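Local coordinates for putative uncharacterized protein (Streptococcus pyogenes serotype M1, PDB 3VZH), which probably cleaves precursor CRISPR RNA as a Cas5d-type endoribonuclease of the subtype I-C CRISPR immune system, at residues Lys63-Ile68 / Asp94-Ile99; Val59-Val64 / Glu154-Thr159. All blocks are in the same frame, centred on the assembly; numbering follows the deposited sequence.

Both contacts start from strand 55-64 and share Lys63 and Val64. From the N terminus, the chain first passes strand 9-15 and helix 39-49, then runs along strand 55-64. Contact 1 closes the shorter loop. Residues 69-93, with strands 70-74 and 88-93 of the separate three-stranded sheet, lie between its segments. The chain then returns as strand 95-105, beside strand 55-64. Contact 2 closes a loop of 89 residues, and the loop of contact 1 nests inside it. Contact 2 ties helix 153-158 to one face of the main sheet. The contacts are about 10 Å apart, centre to centre, and Leu98 of contact 1 touches Tyr156 and Thr159 of contact 2.

Contact 1 of 2, residues Lys63-Ile68 / Asp94-Ile99; sequences KVINQI and DVVYLI
Ile65 leans on Val96 and Leu98 where residues 63-68 leave their strand. Ile65 CB sits 3.7 Å from Val96 CG1. CG1 of Ile65 is anti to the carbonyl carbon (chi1 -62°). Ile65 CG1 reaches Leu98 CG at 3.7 Å, and the two side chains cross at about a right angle. The tip, CD1, ends against Leu98 CD1.

The backbones run antiparallel. Lys63 and Leu98 form a hydrogen-bonded pair: Lys63 N gives to Leu98 O at 2.8 Å, and Leu98 N gives back to Lys63 O. Val64 and Tyr97 follow as a non-hydrogen-bonded pair, with their side chains on the opposite face from Lys63 and Leu98. There Val64 CG2 meets the ring edge at Tyr97 CE1, 4.0 Å away. These are the second and third strands of the RRM (ferredoxin-like) fold, whose first strand, 9-15, flanks 95-105 on its other side.

Beyond the strand pair, Ile65 N still bonds Val96 O at 3.1 Å. Asn66 then takes over with its side chain. Asn66 ND2 gives a nearly straight bond to Asp94 O (2.8 Å, 171° at the hydrogen). Asp94 O lies in the amide plane, but ND2 stands above the carbonyl plane. Val96 CG2 packs against the same amide. One water accepts from both Asn66 N and Val96 N. A second water donates to Gln67 O and Asp94 O.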
loop_
_atom_site.group_PDB
_atom_site.type_symbol
_atom_site.label_atom_id
_atom_site.label_comp_id
_atom_site.label_asym_id
_atom_site.label_seq_id
_atom_site.Cartn_x
_atom_site.Cartn_y
_atom_site.Cartn_z
ATOM N N LYS A 63 -5.863 3.326 -6.089
ATOM C CA LYS A 63 -7.140 3.345 -6.777
ATOM C C LYS A 63 -7.795 1.991 -6.571
ATOM O O LYS A 63 -7.185 0.920 -6.879
ATOM C CB LYS A 63 -7.087 3.695 -8.291
ATOM C CG LYS A 63 -6.344 5.007 -8.552
ATOM C CD LYS A 63 -6.251 5.347 -10.032
ATOM C CE LYS A 63 -7.534 5.606 -10.637
ATOM N NZ LYS A 63 -7.244 6.531 -11.805
ATOM N N VAL A 64 -8.982 2.017 -5.967
ATOM C CA VAL A 64 -9.817 0.805 -5.770
ATOM C C VAL A 64 -10.656 0.607 -7.024
ATOM O O VAL A 64 -11.607 1.367 -7.289
ATOM C CB VAL A 64 -10.692 1.031 -4.470
ATOM C CG1 VAL A 64 -11.596 -0.177 -4.220
ATOM C CG2 VAL A 64 -9.799 1.319 -3.268
ATOM N N ILE A 65 -10.276 -0.383 -7.854
ATOM C CA ILE A 65 -10.877 -0.506 -9.187
ATOM C C ILE A 65 -12.156 -1.258 -9.146
ATOM O O ILE A 65 -13.053 -0.958 -9.942
ATOM C CB ILE A 65 -9.874 -1.191 -10.145
ATOM C CG1 ILE A 65 -8.615 -0.270 -10.246
ATOM C CG2 ILE A 65 -10.521 -1.296 -11.539
ATOM C CD1 ILE A 65 -8.887 1.188 -10.681
ATOM N N ASN A 66 -12.264 -2.239 -8.235
ATOM C CA ASN A 66 -13.422 -3.176 -8.281
ATOM C C ASN A 66 -14.473 -2.854 -7.224
ATOM O O ASN A 66 -14.094 -2.491 -6.071
ATOM C CB ASN A 66 -13.012 -4.659 -8.082
ATOM C CG ASN A 66 -12.371 -5.258 -9.321
ATOM O OD1 ASN A 66 -12.234 -4.565 -10.339
ATOM N ND2 ASN A 66 -11.926 -6.557 -9.235
ATOM N N GLN A 67 -15.738 -3.094 -7.601
ATOM C CA GLN A 67 -16.830 -3.240 -6.620
ATOM C C GLN A 67 -16.323 -3.912 -5.308
ATOM O O GLN A 67 -15.707 -4.995 -5.296
ATOM C CB GLN A 67 -17.978 -4.020 -7.235
ATOM C CG GLN A 67 -19.114 -4.257 -6.257
ATOM C CD GLN A 67 -20.278 -4.920 -6.951
ATOM O OE1 GLN A 67 -20.281 -5.140 -8.170
ATOM N NE2 GLN A 67 -21.267 -5.183 -6.208
ATOM N N ILE A 68 -16.693 -3.334 -4.177
ATOM C CA ILE A 68 -16.349 -3.899 -2.871
ATOM C C ILE A 68 -17.351 -5.012 -2.529
ATOM O O ILE A 68 -18.549 -4.740 -2.500
ATOM C CB ILE A 68 -16.378 -2.810 -1.795
ATOM C CG1 ILE A 68 -15.201 -1.790 -2.000
ATOM C CG2 ILE A 68 -16.307 -3.377 -0.355
ATOM C CD1 ILE A 68 -15.446 -0.512 -1.234
ATOM N N ASP A 94 -12.291 -10.634 -4.792
ATOM C CA ASP A 94 -12.070 -10.157 -6.180
ATOM C C ASP A 94 -11.626 -8.658 -6.268
ATOM O O ASP A 94 -12.337 -7.778 -6.719
ATOM C CB ASP A 94 -13.317 -10.441 -7.016
ATOM C CG ASP A 94 -13.059 -10.297 -8.473
ATOM O OD1 ASP A 94 -11.912 -10.061 -8.834
ATOM O OD2 ASP A 94 -13.991 -10.268 -9.295
ATOM N N VAL A 95 -10.449 -8.373 -5.722
ATOM C CA VAL A 95 -9.921 -7.004 -5.509
ATOM C C VAL A 95 -8.903 -6.704 -6.589
ATOM O O VAL A 95 -8.153 -7.643 -7.038
ATOM C CB VAL A 95 -9.327 -6.818 -4.090
ATOM C CG1 VAL A 95 -10.447 -7.068 -3.029
ATOM C CG2 VAL A 95 -8.078 -7.720 -3.843
ATOM N N VAL A 96 -8.925 -5.428 -7.080
ATOM C CA VAL A 96 -7.865 -4.880 -7.961
ATOM C C VAL A 96 -7.504 -3.508 -7.398
ATOM O O VAL A 96 -8.362 -2.712 -7.109
ATOM C CB VAL A 96 -8.374 -4.696 -9.401
ATOM C CG1 VAL A 96 -7.330 -3.888 -10.156
ATOM C CG2 VAL A 96 -8.655 -6.024 -10.148
ATOM N N TYR A 97 -6.222 -3.225 -7.178
ATOM C CA TYR A 97 -5.785 -1.926 -6.592
ATOM C C TYR A 97 -4.633 -1.464 -7.427
ATOM O O TYR A 97 -3.711 -2.304 -7.775
ATOM C CB TYR A 97 -5.242 -2.123 -5.182
ATOM C CG TYR A 97 -6.279 -2.663 -4.233
ATOM C CD1 TYR A 97 -7.440 -1.932 -3.955
ATOM C CD2 TYR A 97 -6.096 -3.872 -3.617
ATOM C CE1 TYR A 97 -8.424 -2.476 -3.088
ATOM C CE2 TYR A 97 -7.051 -4.407 -2.757
ATOM C CZ TYR A 97 -8.197 -3.680 -2.493
ATOM O OH TYR A 97 -9.129 -4.227 -1.630
ATOM N N LEU A 98 -4.644 -0.197 -7.833
ATOM C CA LEU A 98 -3.486 0.325 -8.503
ATOM C C LEU A 98 -2.795 1.217 -7.462
ATOM O O LEU A 98 -3.460 2.125 -6.824
ATOM C CB LEU A 98 -3.927 1.134 -9.767
ATOM C CG LEU A 98 -5.000 0.459 -10.597
ATOM C CD1 LEU A 98 -5.235 1.393 -11.783
ATOM C CD2 LEU A 98 -4.544 -0.908 -11.144
ATOM N N ILE A 99 -1.483 1.037 -7.270
ATOM C CA ILE A 99 -0.768 1.739 -6.221
ATOM C C ILE A 99 0.213 2.693 -6.962
ATOM O O ILE A 99 0.955 2.252 -7.847
ATOM C CB ILE A 99 0.060 0.749 -5.353
ATOM C CG1 ILE A 99 -0.849 -0.381 -4.818
ATOM C CG2 ILE A 99 0.714 1.459 -4.151
ATOM C CD1 ILE A 99 -0.104 -1.481 -4.022
HETATM O O HOH W 1 -10.675 -3.547 -5.855
HETATM O O HOH W 2 -15.142 -7.205 -6.923
#

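Contact 2 of 2, residues Val59-Val64 / Glu154-Thr159; sequences VTEVKV and EEYETT
Tyr156 reaches across from helix 153-158 and meets Glu61 and Lys63 on strand 55-64. The axes of residues 59-64 and 154-158 come within 10.3 Å, at 61° to each other, and this ring spans much of the gap. Its CG is anti to the backbone N (chi1 -174°), which sends the hydroxyl toward the strand.

Two hydrogen bonds cross the contact. Tyr156 OH donates to Glu61 OE1 at 2.6 Å; OE1 accepts through its anti lone pair, away from OE2. OE1 lies at the ring edge, in its plane, and the carboxylate is nearly coplanar with the ring. The other oxygen, OE2, is bonded to Thr202 OG1, and the two partners fix the turn of the carboxylate. The second bond runs from Lys63 NZ to Tyr156 O at 2.9 Å, in the plane of that carbonyl.

Lys63 CD lies over one face of the ring. Lys63 CD makes a CH-pi contact 3.9 Å from the centroid of the Tyr156 ring, offset toward the rim. Closer to the strand, Lys63 CG is in van der Waals contact with the hydroxyl, 3.6 Å from Tyr156 OH. A bend at chi3 (65°) turns the end of the lysine chain toward the helix backbone. The cation-pi distance from NZ to the centroid is long, and any attraction is weak.

The helix end has side-chain bonds of its own. Thr158 OG1 donates to Glu154 O, and Thr159 OG1 to Glu155 O at 2.6 Å. On the strand side, Thr60 and Glu61 both face Lys100 in a classic beta bulge.

Lys63 NZ bonds Tyr156 O in the last turn of the helix and also lies 3.5 Å from Thr159 O, just past its end. The negative end of the helix dipole would favour the ammonium there, while the phenol probably eases the negative charge of Glu61.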
loop_
_atom_site.group_PDB
_atom_site.type_symbol
_atom_site.label_atom_id
_atom_site.label_comp_id
_atom_site.label_asym_id
_atom_site.label_seq_id
_atom_site.Cartn_x
_atom_site.Cartn_y
_atom_site.Cartn_z
ATOM N N VAL A 59 4.134 5.142 -0.116
ATOM C CA VAL A 59 2.910 4.902 -0.922
ATOM C C VAL A 59 2.084 6.186 -0.872
ATOM O O VAL A 59 1.727 6.652 0.229
ATOM C CB VAL A 59 2.052 3.704 -0.413
ATOM C CG1 VAL A 59 0.710 3.665 -1.179
ATOM C CG2 VAL A 59 2.825 2.365 -0.684
ATOM N N THR A 60 1.762 6.756 -2.022
ATOM C CA THR A 60 1.090 8.079 -1.949
ATOM C C THR A 60 -0.391 8.030 -2.321
ATOM O O THR A 60 -1.186 8.923 -1.922
ATOM C CB THR A 60 1.759 9.139 -2.827
ATOM O OG1 THR A 60 1.751 8.716 -4.200
ATOM C CG2 THR A 60 3.179 9.409 -2.310
ATOM N N GLU A 61 -0.778 7.023 -3.094
ATOM C CA GLU A 61 -2.137 6.987 -3.642
ATOM C C GLU A 61 -2.519 5.554 -3.984
ATOM O O GLU A 61 -1.625 4.744 -4.401
ATOM C CB GLU A 61 -2.270 7.886 -4.845
ATOM C CG GLU A 61 -3.721 8.245 -5.117
ATOM C CD GLU A 61 -3.803 9.314 -6.188
ATOM O OE1 GLU A 61 -3.636 9.000 -7.354
ATOM O OE2 GLU A 61 -4.040 10.485 -5.838
ATOM N N VAL A 62 -3.781 5.191 -3.767
ATOM C CA VAL A 62 -4.304 3.896 -4.316
ATOM C C VAL A 62 -5.634 4.075 -4.995
ATOM O O VAL A 62 -6.417 4.961 -4.589
ATOM C CB VAL A 62 -4.414 2.812 -3.206
ATOM C CG1 VAL A 62 -5.397 3.209 -2.036
ATOM C CG2 VAL A 62 -4.848 1.444 -3.812
ATOM N N LYS A 63 -5.863 3.326 -6.089
ATOM C CA LYS A 63 -7.140 3.345 -6.777
ATOM C C LYS A 63 -7.795 1.991 -6.571
ATOM O O LYS A 63 -7.185 0.920 -6.879
ATOM C CB LYS A 63 -7.087 3.695 -8.291
ATOM C CG LYS A 63 -6.344 5.007 -8.552
ATOM C CD LYS A 63 -6.251 5.347 -10.032
ATOM C CE LYS A 63 -7.534 5.606 -10.637
ATOM N NZ LYS A 63 -7.244 6.531 -11.805
ATOM N N VAL A 64 -8.982 2.017 -5.967
ATOM C CA VAL A 64 -9.817 0.805 -5.770
ATOM C C VAL A 64 -10.656 0.607 -7.024
ATOM O O VAL A 64 -11.607 1.367 -7.289
ATOM C CB VAL A 64 -10.692 1.031 -4.470
ATOM C CG1 VAL A 64 -11.596 -0.177 -4.220
ATOM C CG2 VAL A 64 -9.799 1.319 -3.268
ATOM N N GLU A 154 0.353 6.244 -17.576
ATOM C CA GLU A 154 -0.854 6.389 -18.388
ATOM C C GLU A 154 -1.988 5.444 -17.990
ATOM O O GLU A 154 -3.150 5.849 -17.858
ATOM C CB GLU A 154 -0.622 6.279 -19.918
ATOM C CG GLU A 154 -1.834 6.694 -20.703
ATOM C CD GLU A 154 -1.585 6.890 -22.187
ATOM O OE1 GLU A 154 -0.407 6.902 -22.618
ATOM O OE2 GLU A 154 -2.586 7.047 -22.928
ATOM N N GLU A 155 -1.661 4.185 -17.792
ATOM C CA GLU A 155 -2.684 3.226 -17.402
ATOM C C GLU A 155 -3.265 3.560 -16.028
ATOM O O GLU A 155 -4.520 3.397 -15.808
ATOM C CB GLU A 155 -2.169 1.787 -17.455
ATOM C CG GLU A 155 -3.228 0.751 -17.036
ATOM C CD GLU A 155 -2.938 -0.695 -17.473
ATOM O OE1 GLU A 155 -3.666 -1.650 -17.044
ATOM O OE2 GLU A 155 -1.956 -0.907 -18.212
ATOM N N TYR A 156 -2.376 3.866 -15.073
ATOM C CA TYR A 156 -2.804 4.367 -13.774
ATOM C C TYR A 156 -3.888 5.481 -13.809
ATOM O O TYR A 156 -4.976 5.364 -13.220
ATOM C CB TYR A 156 -1.606 4.843 -12.951
ATOM C CG TYR A 156 -2.037 5.222 -11.516
ATOM C CD1 TYR A 156 -2.161 4.269 -10.517
ATOM C CD2 TYR A 156 -2.277 6.577 -11.202
ATOM C CE1 TYR A 156 -2.546 4.626 -9.222
ATOM C CE2 TYR A 156 -2.711 6.974 -9.939
ATOM C CZ TYR A 156 -2.783 6.001 -8.927
ATOM O OH TYR A 156 -3.190 6.425 -7.699
ATOM N N GLU A 157 -3.584 6.539 -14.557
ATOM C CA GLU A 157 -4.423 7.707 -14.630
ATOM C C GLU A 157 -5.702 7.432 -15.425
ATOM O O GLU A 157 -6.746 7.996 -15.113
ATOM C CB GLU A 157 -3.620 8.889 -15.275
ATOM C CG GLU A 157 -2.524 9.310 -14.291
ATOM C CD GLU A 157 -1.685 10.480 -14.748
ATOM O OE1 GLU A 157 -1.878 10.926 -15.913
ATOM O OE2 GLU A 157 -0.843 10.937 -13.935
ATOM N N THR A 158 -5.655 6.564 -16.426
ATOM C CA THR A 158 -6.830 6.418 -17.240
ATOM C C THR A 158 -7.720 5.242 -16.886
ATOM O O THR A 158 -8.827 5.145 -17.405
ATOM C CB THR A 158 -6.475 6.449 -18.731
ATOM O OG1 THR A 158 -5.746 5.261 -19.036
ATOM C CG2 THR A 158 -5.629 7.635 -18.973
ATOM N N THR A 159 -7.312 4.386 -15.930
ATOM C CA THR A 159 -8.147 3.216 -15.680
ATOM C C THR A 159 -9.338 3.665 -14.847
ATOM O O THR A 159 -9.125 4.339 -13.826
ATOM C CB THR A 159 -7.386 2.143 -14.872
ATOM O OG1 THR A 159 -6.332 1.585 -15.699
ATOM C CG2 THR A 159 -8.287 0.979 -14.474
#